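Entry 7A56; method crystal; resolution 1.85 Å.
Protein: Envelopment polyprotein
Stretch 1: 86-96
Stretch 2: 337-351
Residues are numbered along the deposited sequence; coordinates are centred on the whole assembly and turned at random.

Stretch 1, residues 86-96: SAGINIAMPNG
Stretch 2 (337-351) NYKIMLGDFDYNAYS

Strand 86-92 pairs antiparallel with strand 346-350, their axes 4.4 Å apart at closest approach. Gly88 faces Tyr350, Asn90 faces Asn348 and Ala92 faces Asp346 as hydrogen-bonded pairs. Ile89-Ala349 and Ile91-Tyr347 are the non-hydrogen-bonded pairs.

Each hydrogen-bonded pair satisfies both backbone groups of both residues. Asn90 N donates to Asn348 O (2.8 Å) and Asn348 N to Asn90 O (3.0 Å). Ala92 N to Asp346 O and Asp346 N to Ala92 O are both 2.9 Å. Tyr350 N to Gly88 O is 2.9 Å; Gly88 N to Tyr350 O is weak, 3.2 Å. Water 1 also donates to Gly88 O (3.3 Å) and bonds Tyr338 OH (2.7 Å).

Asn90 ND2 (chi1 t) donates to Asn348 OD1 (chi1 p), 3.1 Å. The Tyr350 ring (chi1 p) covers Gly88 CA, 3.8 Å from its centroid; an ideal CB there would clash with Tyr350 CZ.

Beyond the strand, Asn95 N donates to Asp346 OD2 (2.9 Å). Water 2 donates to Asp346 OD1 (2.7 Å) and Asn95 OD1 (3.3 Å).

Strand 337-343 lies 10.0 Å from strand 86-92 at closest axis approach, 15° from parallel; Tyr338, Ile340 and Leu342 point toward it. Ile89 and Ile91, both m,m, share the apolar face. Ile89 CG1 meets Ile340 CD1 (4.1 Å). Ile91 CD1 meets the edge of Tyr347 at CD1 (3.4 Å) and Leu342 CD1 (4.0 Å). Tyr347 OH accepts from Leu342 N (2.9 Å).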

ATOM      1  N   SER A  86     -25.542  -0.999 -10.386  1.00 21.98           N
ATOM      2  CA  SER A  86     -26.747  -1.717  -9.957  1.00 22.66           C
ATOM      3  C   SER A  86     -27.016  -2.906 -10.877  1.00 23.25           C
ATOM      4  O   SER A  86     -26.526  -2.974 -12.020  1.00 25.25           O
ATOM      5  CB  SER A  86     -27.996  -0.810  -9.891  1.00 23.11           C
ATOM      6  OG  SER A  86     -28.419  -0.243 -11.124  1.00 27.33           O
ATOM      7  N   ALA A  87     -27.820  -3.858 -10.356  1.00 22.27           N
ATOM      8  CA  ALA A  87     -28.174  -5.112 -11.039  1.00 23.34           C
ATOM      9  C   ALA A  87     -29.684  -5.272 -10.995  1.00 23.63           C
ATOM     10  O   ALA A  87     -30.309  -4.858 -10.009  1.00 27.46           O
ATOM     11  CB  ALA A  87     -27.548  -6.358 -10.335  1.00 22.68           C
ATOM     12  N   GLY A  88     -30.292  -5.859 -12.038  1.00 28.14           N
ATOM     13  CA  GLY A  88     -31.747  -5.993 -12.090  1.00 25.56           C
ATOM     14  C   GLY A  88     -32.188  -7.428 -11.896  1.00 26.71           C
ATOM     15  O   GLY A  88     -31.517  -8.351 -12.358  1.00 28.92           O
ATOM     16  N   ILE A  89     -33.293  -7.615 -11.171  1.00 26.31           N
ATOM     17  CA  ILE A  89     -33.963  -8.915 -11.035  1.00 26.98           C
ATOM     18  C   ILE A  89     -35.399  -8.724 -11.420  1.00 29.12           C
ATOM     19  O   ILE A  89     -36.111  -7.931 -10.797  1.00 28.48           O
ATOM     20  CB  ILE A  89     -33.885  -9.511  -9.623  1.00 27.48           C
ATOM     21  CG1 ILE A  89     -32.431  -9.642  -9.174  1.00 30.40           C
ATOM     22  CG2 ILE A  89     -34.614 -10.909  -9.562  1.00 27.30           C
ATOM     23  CD1 ILE A  89     -31.733 -10.866  -9.753  1.00 32.45           C
ATOM     24  N   ASN A  90     -35.847  -9.492 -12.409  1.00 32.38           N
ATOM     25  CA  ASN A  90     -37.247  -9.537 -12.797  1.00 33.97           C
ATOM     26  C   ASN A  90     -37.999 -10.653 -12.055  1.00 32.24           C
ATOM     27  O   ASN A  90     -37.510 -11.785 -11.929  1.00 32.92           O
ATOM     28  CB  ASN A  90     -37.318  -9.724 -14.307  1.00 40.01           C
ATOM     29  CG  ASN A  90     -38.726  -9.807 -14.816  1.00 45.89           C
ATOM     30  OD1 ASN A  90     -39.510  -8.859 -14.674  1.00 47.57           O
ATOM     31  ND2 ASN A  90     -39.055 -10.928 -15.449  1.00 50.94           N
ATOM     32  N   ILE A  91     -39.145 -10.280 -11.487  1.00 29.87           N
ATOM     33  CA  ILE A  91     -40.037 -11.164 -10.752  1.00 29.96           C
ATOM     34  C   ILE A  91     -41.198 -11.505 -11.678  1.00 30.64           C
ATOM     35  O   ILE A  91     -41.877 -10.587 -12.194  1.00 35.13           O
ATOM     36  CB  ILE A  91     -40.570 -10.498  -9.472  1.00 30.82           C
ATOM     37  CG1 ILE A  91     -39.446  -9.736  -8.713  1.00 28.86           C
ATOM     38  CG2 ILE A  91     -41.227 -11.564  -8.614  1.00 29.54           C
ATOM     39  CD1 ILE A  91     -38.328 -10.677  -8.322  1.00 30.60           C
ATOM     40  N   ALA A  92     -41.471 -12.809 -11.806  1.00 32.64           N
ATOM     41  CA  ALA A  92     -42.526 -13.298 -12.687  1.00 32.30           C
ATOM     42  C   ALA A  92     -43.330 -14.405 -12.014  1.00 33.41           C
ATOM     43  O   ALA A  92     -42.825 -15.155 -11.170  1.00 35.05           O
ATOM     44  CB  ALA A  92     -41.918 -13.823 -14.004  1.00 30.35           C
ATOM     45  N   MET A  93     -44.600 -14.500 -12.404  1.00 34.22           N
ATOM     46  CA  MET A  93     -45.406 -15.680 -12.091  1.00 38.49           C
ATOM     47  C   MET A  93     -44.709 -16.944 -12.571  1.00 41.06           C
ATOM     48  O   MET A  93     -44.032 -16.912 -13.608  1.00 41.84           O
ATOM     49  CB  MET A  93     -46.771 -15.558 -12.760  1.00 37.95           C
ATOM     50  CG  MET A  93     -47.594 -14.406 -12.259  1.00 45.49           C
ATOM     51  SD  MET A  93     -48.046 -14.595 -10.517  1.00 54.72           S
ATOM     52  CE  MET A  93     -49.386 -15.801 -10.681  1.00 52.32           C
ATOM     53  N   PRO A  94     -44.831 -18.059 -11.843  1.00 45.70           N
ATOM     54  CA  PRO A  94     -44.248 -19.331 -12.302  1.00 50.20           C
ATOM     55  C   PRO A  94     -44.796 -19.721 -13.665  1.00 54.92           C
ATOM     56  O   PRO A  94     -46.011 -19.715 -13.880  1.00 53.80           O
ATOM     57  CB  PRO A  94     -44.684 -20.331 -11.228  1.00 50.15           C
ATOM     58  CG  PRO A  94     -45.001 -19.506 -10.058  1.00 48.30           C
ATOM     59  CD  PRO A  94     -45.529 -18.219 -10.560  1.00 46.88           C
ATOM     60  N   ASN A  95     -43.882 -20.053 -14.583  1.00 60.91           N
ATOM     61  CA  ASN A  95     -44.200 -20.283 -15.990  1.00 67.36           C
ATOM     62  C   ASN A  95     -45.185 -19.227 -16.484  1.00 67.49           C
ATOM     63  O   ASN A  95     -46.119 -19.530 -17.235  1.00 67.47           O
ATOM     64  CB  ASN A  95     -44.777 -21.692 -16.191  1.00 77.13           C
ATOM     65  CG  ASN A  95     -44.138 -22.738 -15.265  1.00 82.94           C
ATOM     66  OD1 ASN A  95     -42.904 -22.808 -15.133  1.00 84.36           O
ATOM     67  ND2 ASN A  95     -44.984 -23.547 -14.610  1.00 84.78           N
ATOM     68  N   GLY A  96     -44.992 -17.984 -16.053  1.00 61.23           N
ATOM     69  CA  GLY A  96     -46.039 -16.996 -16.172  1.00 56.15           C
ATOM     70  C   GLY A  96     -45.499 -15.635 -16.536  1.00 51.15           C
ATOM     71  O   GLY A  96     -44.339 -15.512 -16.915  1.00 49.28           O
ATOM     72  N   ASN A 337     -23.162  -9.728  -1.748  1.00 21.20           N
ATOM     73  CA  ASN A 337     -24.006 -10.899  -2.000  1.00 20.72           C
ATOM     74  C   ASN A 337     -25.439 -10.570  -1.640  1.00 22.71           C
ATOM     75  O   ASN A 337     -25.682  -9.793  -0.706  1.00 23.84           O
ATOM     76  CB  ASN A 337     -23.485 -12.085  -1.179  1.00 23.96           C
ATOM     77  CG  ASN A 337     -22.097 -12.459  -1.570  1.00 25.85           C
ATOM     78  OD1 ASN A 337     -21.881 -12.913  -2.679  1.00 25.38           O
ATOM     79  ND2 ASN A 337     -21.124 -12.235  -0.691  1.00 22.12           N
ATOM     80  N   TYR A 338     -26.404 -11.171  -2.370  1.00 22.09           N
ATOM     81  CA  TYR A 338     -27.787 -10.927  -2.014  1.00 19.45           C
ATOM     82  C   TYR A 338     -28.637 -12.143  -2.384  1.00 21.15           C
ATOM     83  O   TYR A 338     -28.334 -12.870  -3.334  1.00 19.57           O
ATOM     84  CB  TYR A 338     -28.373  -9.690  -2.715  1.00 21.10           C
ATOM     85  CG  TYR A 338     -28.244  -9.664  -4.258  1.00 21.81           C
ATOM     86  CD1 TYR A 338     -29.241 -10.224  -5.054  1.00 22.36           C
ATOM     87  CD2 TYR A 338     -27.155  -9.068  -4.895  1.00 19.83           C
ATOM     88  CE1 TYR A 338     -29.177 -10.191  -6.436  1.00 23.36           C
ATOM     89  CE2 TYR A 338     -27.063  -9.002  -6.312  1.00 20.82           C
ATOM     90  CZ  TYR A 338     -28.118  -9.605  -7.075  1.00 24.35           C
ATOM     91  OH  TYR A 338     -28.103  -9.557  -8.462  1.00 26.68           O
ATOM     92  N   LYS A 339     -29.710 -12.308  -1.625  1.00 22.19           N
ATOM     93  CA  LYS A 339     -30.673 -13.387  -1.820  1.00 21.66           C
ATOM     94  C   LYS A 339     -32.071 -12.829  -1.626  1.00 23.18           C
ATOM     95  O   LYS A 339     -32.345 -12.107  -0.651  1.00 24.99           O
ATOM     96  CB  LYS A 339     -30.368 -14.548  -0.847  1.00 21.76           C
ATOM     97  CG  LYS A 339     -31.321 -15.826  -1.029  1.00 20.98           C
ATOM     98  CD  LYS A 339     -31.175 -16.727   0.178  1.00 20.35           C
ATOM     99  CE  LYS A 339     -32.128 -18.038   0.026  1.00 22.94           C
ATOM    100  NZ  LYS A 339     -31.868 -18.961   1.179  1.00 25.29           N
ATOM    101  N   ILE A 340     -32.962 -13.178  -2.568  1.00 25.30           N
ATOM    102  CA  ILE A 340     -34.345 -12.697  -2.602  1.00 24.35           C
ATOM    103  C   ILE A 340     -35.258 -13.926  -2.649  1.00 23.01           C
ATOM    104  O   ILE A 340     -35.030 -14.831  -3.463  1.00 24.78           O
ATOM    105  CB  ILE A 340     -34.601 -11.809  -3.837  1.00 21.83           C
ATOM    106  CG1 ILE A 340     -33.743 -10.522  -3.797  1.00 21.83           C
ATOM    107  CG2 ILE A 340     -36.118 -11.499  -4.002  1.00 23.07           C
ATOM    108  CD1 ILE A 340     -33.484 -10.010  -5.240  1.00 27.86           C
ATOM    109  N   MET A 341     -36.200 -13.996  -1.703  1.00 21.60           N
ATOM    110  CA  MET A 341     -37.152 -15.122  -1.544  1.00 23.81           C
ATOM    111  C   MET A 341     -38.527 -14.543  -1.252  1.00 25.88           C
ATOM    112  O   MET A 341     -38.820 -14.200  -0.096  1.00 28.45           O
ATOM    113  CB  MET A 341     -36.681 -16.021  -0.407  1.00 29.05           C
ATOM    114  CG  MET A 341     -37.561 -17.319  -0.175  1.00 38.79           C
ATOM    115  SD  MET A 341     -36.478 -18.512   0.656  1.00 46.99           S
ATOM    116  CE  MET A 341     -37.141 -20.059   0.010  1.00 50.38           C
ATOM    117  N   LEU A 342     -39.381 -14.458  -2.287  1.00 25.86           N
ATOM    118  CA  LEU A 342     -40.676 -13.800  -2.155  1.00 25.47           C
ATOM    119  C   LEU A 342     -41.840 -14.789  -2.009  1.00 28.87           C
ATOM    120  O   LEU A 342     -42.961 -14.371  -1.696  1.00 31.54           O
ATOM    121  CB  LEU A 342     -40.927 -12.889  -3.365  1.00 26.04           C
ATOM    122  CG  LEU A 342     -39.807 -11.889  -3.648  1.00 25.63           C
ATOM    123  CD1 LEU A 342     -40.123 -10.892  -4.799  1.00 27.89           C
ATOM    124  CD2 LEU A 342     -39.515 -11.101  -2.394  1.00 26.18           C
ATOM    125  N   GLY A 343     -41.617 -16.057  -2.248  1.00 29.22           N
ATOM    126  CA  GLY A 343     -42.772 -16.964  -2.375  1.00 30.82           C
ATOM    127  C   GLY A 343     -42.647 -17.765  -3.652  1.00 31.89           C
ATOM    128  O   GLY A 343     -41.527 -18.041  -4.075  1.00 31.27           O
ATOM    129  N   ASP A 344     -43.762 -18.120  -4.302  1.00 34.69           N
ATOM    130  CA  ASP A 344     -43.739 -19.019  -5.454  1.00 34.34           C
ATOM    131  C   ASP A 344     -43.608 -18.230  -6.750  1.00 34.67           C
ATOM    132  O   ASP A 344     -44.589 -17.924  -7.441  1.00 33.60           O
ATOM    133  CB  ASP A 344     -45.007 -19.888  -5.433  1.00 41.32           C
ATOM    134  CG  ASP A 344     -45.088 -20.878  -6.595  1.00 44.18           C
ATOM    135  OD1 ASP A 344     -44.052 -21.295  -7.170  1.00 40.81           O
ATOM    136  OD2 ASP A 344     -46.229 -21.281  -6.910  1.00 53.57           O
ATOM    137  N   PHE A 345     -42.357 -17.863  -7.077  1.00 32.16           N
ATOM    138  CA  PHE A 345     -42.082 -17.016  -8.224  1.00 32.11           C
ATOM    139  C   PHE A 345     -40.936 -17.578  -9.054  1.00 31.78           C
ATOM    140  O   PHE A 345     -40.168 -18.428  -8.599  1.00 33.60           O
ATOM    141  CB  PHE A 345     -41.769 -15.588  -7.755  1.00 31.76           C
ATOM    142  CG  PHE A 345     -42.908 -14.977  -7.038  1.00 32.57           C
ATOM    143  CD1 PHE A 345     -43.981 -14.474  -7.740  1.00 35.17           C
ATOM    144  CD2 PHE A 345     -42.949 -14.974  -5.672  1.00 32.03           C
ATOM    145  CE1 PHE A 345     -45.054 -13.929  -7.095  1.00 37.86           C
ATOM    146  CE2 PHE A 345     -44.040 -14.434  -5.014  1.00 34.00           C
ATOM    147  CZ  PHE A 345     -45.078 -13.892  -5.729  1.00 37.32           C
ATOM    148  N   ASP A 346     -40.861 -17.104 -10.297  1.00 33.20           N
ATOM    149  CA  ASP A 346     -39.668 -17.241 -11.124  1.00 37.29           C
ATOM    150  C   ASP A 346     -38.902 -15.924 -11.097  1.00 33.69           C
ATOM    151  O   ASP A 346     -39.490 -14.840 -11.075  1.00 35.38           O
ATOM    152  CB  ASP A 346     -39.991 -17.562 -12.579  1.00 43.15           C
ATOM    153  CG  ASP A 346     -40.621 -18.960 -12.774  1.00 49.25           C
ATOM    154  OD1 ASP A 346     -40.492 -19.866 -11.903  1.00 49.17           O
ATOM    155  OD2 ASP A 346     -41.236 -19.130 -13.852  1.00 53.78           O
ATOM    156  N   TYR A 347     -37.590 -16.025 -11.139  1.00 31.89           N
ATOM    157  CA  TYR A 347     -36.750 -14.844 -11.096  1.00 28.58           C
ATOM    158  C   TYR A 347     -35.703 -14.884 -12.207  1.00 31.65           C
ATOM    159  O   TYR A 347     -35.105 -15.934 -12.467  1.00 34.24           O
ATOM    160  CB  TYR A 347     -36.028 -14.784  -9.781  1.00 27.84           C
ATOM    161  CG  TYR A 347     -36.835 -15.001  -8.540  1.00 28.24           C
ATOM    162  CD1 TYR A 347     -37.435 -13.924  -7.876  1.00 29.49           C
ATOM    163  CD2 TYR A 347     -36.889 -16.259  -7.932  1.00 25.92           C
ATOM    164  CE1 TYR A 347     -38.123 -14.106  -6.664  1.00 31.99           C
ATOM    165  CE2 TYR A 347     -37.617 -16.453  -6.747  1.00 25.75           C
ATOM    166  CZ  TYR A 347     -38.233 -15.381  -6.133  1.00 28.16           C
ATOM    167  OH  TYR A 347     -38.878 -15.562  -4.953  1.00 31.91           O
ATOM    168  N   ASN A 348     -35.438 -13.749 -12.843  1.00 29.94           N
ATOM    169  CA  ASN A 348     -34.273 -13.748 -13.708  1.00 34.16           C
ATOM    170  C   ASN A 348     -33.552 -12.394 -13.694  1.00 31.57           C
ATOM    171  O   ASN A 348     -34.176 -11.335 -13.685  1.00 35.05           O
ATOM    172  CB  ASN A 348     -34.642 -14.095 -15.138  1.00 39.02           C
ATOM    173  CG  ASN A 348     -35.423 -13.006 -15.800  1.00 45.98           C
ATOM    174  OD1 ASN A 348     -36.611 -12.849 -15.537  1.00 47.65           O
ATOM    175  ND2 ASN A 348     -34.761 -12.218 -16.651  1.00 53.42           N
ATOM    176  N   ALA A 349     -32.244 -12.449 -13.844  1.00 29.91           N
ATOM    177  CA  ALA A 349     -31.441 -11.225 -13.889  1.00 28.87           C
ATOM    178  C   ALA A 349     -31.641 -10.494 -15.212  1.00 32.63           C
ATOM    179  O   ALA A 349     -31.938 -11.105 -16.248  1.00 34.22           O
ATOM    180  CB  ALA A 349     -29.963 -11.575 -13.702  1.00 26.81           C
ATOM    181  N   TYR A 350     -31.424  -9.173 -15.187  1.00 30.86           N
ATOM    182  CA  TYR A 350     -31.414  -8.393 -16.417  1.00 29.48           C
ATOM    183  C   TYR A 350     -30.534  -7.162 -16.219  1.00 30.97           C
ATOM    184  O   TYR A 350     -30.187  -6.782 -15.084  1.00 28.20           O
ATOM    185  CB  TYR A 350     -32.834  -7.970 -16.873  1.00 33.70           C
ATOM    186  CG  TYR A 350     -33.423  -6.879 -16.015  1.00 31.76           C
ATOM    187  CD1 TYR A 350     -34.175  -7.212 -14.833  1.00 28.80           C
ATOM    188  CD2 TYR A 350     -33.221  -5.529 -16.345  1.00 32.98           C
ATOM    189  CE1 TYR A 350     -34.688  -6.206 -14.024  1.00 30.43           C
ATOM    190  CE2 TYR A 350     -33.708  -4.521 -15.560  1.00 33.08           C
ATOM    191  CZ  TYR A 350     -34.421  -4.850 -14.395  1.00 32.70           C
ATOM    192  OH  TYR A 350     -34.886  -3.819 -13.621  1.00 33.78           O
ATOM    193  N   SER A 351     -30.150  -6.566 -17.350  1.00 32.07           N
ATOM    194  CA  SER A 351     -29.374  -5.326 -17.344  1.00 32.69           C
ATOM    195  C   SER A 351     -29.577  -4.647 -18.690  1.00 34.61           C
ATOM    196  O   SER A 351     -30.156  -5.223 -19.619  1.00 35.68           O
ATOM    197  CB  SER A 351     -27.891  -5.580 -17.087  1.00 31.65           C
ATOM    198  OG  SER A 351     -27.339  -6.233 -18.209  1.00 33.27           O
TER
HETATM  199  O   HOH W   1     -29.029  -9.876 -10.925  1.00 55.72           O
HETATM  200  O   HOH W   2     -41.782 -22.205 -12.102  1.00 49.92           O